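Local structure of ferrous iron uptake transporter protein B (Streptococcus thermophilus, 3TAH) at residues L205-S210 and S243-E248. The protein probably transports ferrous iron across the cell membrane in a GTP-driven uptake system, this chain being its cytosolic G-protein domain with the attached helical domain. The protein carries 1 engineered substitution. Sequence-based numbering, arbitrary orientation.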
loop_
_atom_site.group_PDB
_atom_site.type_symbol
_atom_site.label_atom_id
_atom_site.label_comp_id
_atom_site.label_asym_id
_atom_site.label_seq_id
_atom_site.Cartn_x
_atom_site.Cartn_y
_atom_site.Cartn_z
ATOM N N LEU A 205 -9.128 12.746 2.235
ATOM C CA LEU A 205 -9.974 13.917 2.391
ATOM C C LEU A 205 -9.486 15.073 1.533
ATOM O O LEU A 205 -10.300 15.786 0.923
ATOM C CB LEU A 205 -10.039 14.352 3.854
ATOM C CG LEU A 205 -10.924 13.421 4.691
ATOM C CD1 LEU A 205 -10.650 13.631 6.169
ATOM C CD2 LEU A 205 -12.395 13.630 4.343
ATOM N N PHE A 206 -8.166 15.243 1.485
ATOM C CA PHE A 206 -7.575 16.309 0.695
ATOM C C PHE A 206 -7.961 16.158 -0.779
ATOM O O PHE A 206 -8.343 17.139 -1.434
ATOM C CB PHE A 206 -6.053 16.344 0.834
ATOM C CG PHE A 206 -5.405 17.418 -0.002
ATOM C CD1 PHE A 206 -5.334 18.729 0.460
ATOM C CD2 PHE A 206 -4.879 17.127 -1.255
ATOM C CE1 PHE A 206 -4.736 19.732 -0.320
ATOM C CE2 PHE A 206 -4.283 18.124 -2.047
ATOM C CZ PHE A 206 -4.207 19.424 -1.583
ATOM N N GLU A 207 -7.887 14.929 -1.280
ATOM C CA GLU A 207 -8.216 14.650 -2.683
ATOM C C GLU A 207 -9.723 14.426 -2.949
ATOM O O GLU A 207 -10.120 14.017 -4.051
ATOM C CB GLU A 207 -7.369 13.479 -3.188
ATOM C CG GLU A 207 -7.806 12.142 -2.668
ATOM C CD GLU A 207 -6.773 11.032 -2.826
ATOM O OE1 GLU A 207 -7.123 9.904 -2.430
ATOM O OE2 GLU A 207 -5.657 11.258 -3.336
ATOM N N GLN A 208 -10.544 14.702 -1.942
ATOM C CA GLN A 208 -12.007 14.598 -1.994
ATOM C C GLN A 208 -12.531 13.226 -2.403
ATOM O O GLN A 208 -13.462 13.103 -3.200
ATOM C CB GLN A 208 -12.568 15.696 -2.874
ATOM C CG GLN A 208 -12.329 17.049 -2.240
ATOM C CD GLN A 208 -12.082 18.087 -3.257
ATOM O OE1 GLN A 208 -12.970 18.862 -3.586
ATOM N NE2 GLN A 208 -10.862 18.114 -3.779
ATOM N N ASP A 209 -11.918 12.205 -1.818
ATOM C CA ASP A 209 -12.362 10.841 -1.976
ATOM C C ASP A 209 -13.802 10.686 -1.492
ATOM O O ASP A 209 -14.104 10.902 -0.322
ATOM C CB ASP A 209 -11.448 9.908 -1.192
ATOM C CG ASP A 209 -11.758 8.460 -1.460
ATOM O OD1 ASP A 209 -11.191 7.906 -2.427
ATOM O OD2 ASP A 209 -12.569 7.884 -0.700
ATOM N N SER A 210 -14.688 10.310 -2.397
ATOM C CA SER A 210 -16.117 10.257 -2.098
ATOM C C SER A 210 -16.487 9.184 -1.066
ATOM O O SER A 210 -17.436 9.370 -0.324
ATOM C CB SER A 210 -16.919 10.094 -3.399
ATOM O OG SER A 210 -16.494 8.951 -4.095
ATOM N N SER A 243 -4.862 15.924 -8.567
ATOM C CA SER A 243 -3.645 15.996 -9.386
ATOM C C SER A 243 -2.385 16.271 -8.563
ATOM O O SER A 243 -1.331 15.696 -8.834
ATOM C CB SER A 243 -3.775 17.068 -10.473
ATOM O OG SER A 243 -4.753 16.719 -11.433
ATOM N N ILE A 244 -2.501 17.151 -7.572
ATOM C CA ILE A 244 -1.407 17.479 -6.667
ATOM C C ILE A 244 -0.894 16.201 -6.019
ATOM O O ILE A 244 0.314 15.934 -6.025
ATOM C CB ILE A 244 -1.843 18.508 -5.571
ATOM C CG1 ILE A 244 -2.102 19.903 -6.157
ATOM C CG2 ILE A 244 -0.774 18.609 -4.471
ATOM C CD1 ILE A 244 -2.858 20.852 -5.196
ATOM N N VAL A 245 -1.808 15.399 -5.483
ATOM C CA VAL A 245 -1.412 14.154 -4.792
ATOM C C VAL A 245 -0.778 13.156 -5.764
ATOM O O VAL A 245 0.255 12.566 -5.458
ATOM C CB VAL A 245 -2.600 13.526 -4.025
ATOM C CG1 VAL A 245 -2.190 12.220 -3.364
ATOM C CG2 VAL A 245 -3.111 14.497 -2.981
ATOM N N ILE A 246 -1.385 12.991 -6.935
ATOM C CA ILE A 246 -0.824 12.148 -7.991
ATOM C C ILE A 246 0.598 12.559 -8.335
ATOM O O ILE A 246 1.502 11.720 -8.370
ATOM C CB ILE A 246 -1.678 12.200 -9.287
ATOM C CG1 ILE A 246 -3.022 11.490 -9.105
ATOM C CG2 ILE A 246 -0.928 11.564 -10.429
ATOM C CD1 ILE A 246 -3.962 11.660 -10.323
ATOM N N ASN A 247 0.796 13.859 -8.564
ATOM C CA ASN A 247 2.115 14.376 -8.927
ATOM C C ASN A 247 3.123 14.158 -7.810
ATOM O O ASN A 247 4.267 13.790 -8.077
ATOM C CB ASN A 247 2.034 15.871 -9.305
ATOM C CG ASN A 247 1.237 16.117 -10.573
ATOM O OD1 ASN A 247 1.058 15.214 -11.388
ATOM N ND2 ASN A 247 0.760 17.357 -10.754
ATOM N N GLU A 248 2.698 14.385 -6.555
ATOM C CA GLU A 248 3.583 14.175 -5.398
ATOM C C GLU A 248 3.972 12.709 -5.227
ATOM O O GLU A 248 5.132 12.432 -4.916
ATOM C CB GLU A 248 2.991 14.743 -4.092
ATOM C CG GLU A 248 2.963 16.266 -4.037
ATOM C CD GLU A 248 4.329 16.909 -4.216
ATOM O OE1 GLU A 248 5.312 16.457 -3.615
ATOM O OE2 GLU A 248 4.410 17.890 -4.970
#
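Glu207 OE1 forms a salt bridge with Lys204, nearly one turn back, while Glu207 OE2 rests against CG1 of Val245 at 3.6 Å, a van der Waals contact. The contact belongs to the FeoB cytosolic helical domain, where the C-terminal end of helix 198-206 packs on an early turn of helix 241-259. A Schellman motif closes the first helix. Gln208, with a positive phi of 56°, is its C-prime residue, Asp209 N bonds to Lys204 O, and Gln208 N reaches Leu205 O at 3.1 Å. No hydrogen bond joins the two segments, and the fit is by side-chain packing.

Val245 meets both Phe206 and Glu207, with CG2 and CG1 respectively. Val245 CG2 lies at the edge of the Phe206 ring, close to its plane, 3.6 Å from CD2 and a little farther from CE2. With CG swung opposite the backbone N (chi1 179°), the ring leaves the last helical turn to put its edge against Val245 and Ile244. Leu178 and Ile185 of helix 176-189 and Thr233 of helix 220-237 also pack on it, burying it among the domain's helices; Ile244 touches Phe237 as well. Glu207 takes another course: a chi1 of 74° tucks its CG in between its own N and C, and the extended chain beyond crosses Val245 at about a right angle.

Beyond the turn, Asp209 is the N-cap of helix 210-215. Its OD2 accepts a hydrogen bond from Val212 N and forms a salt bridge with Arg73 on helix 67-77 of the GTPase domain. Back at the contact, farther round the ring's rim from Val245, Phe206 CZ lies 4.1 Å from Ile244 CD1.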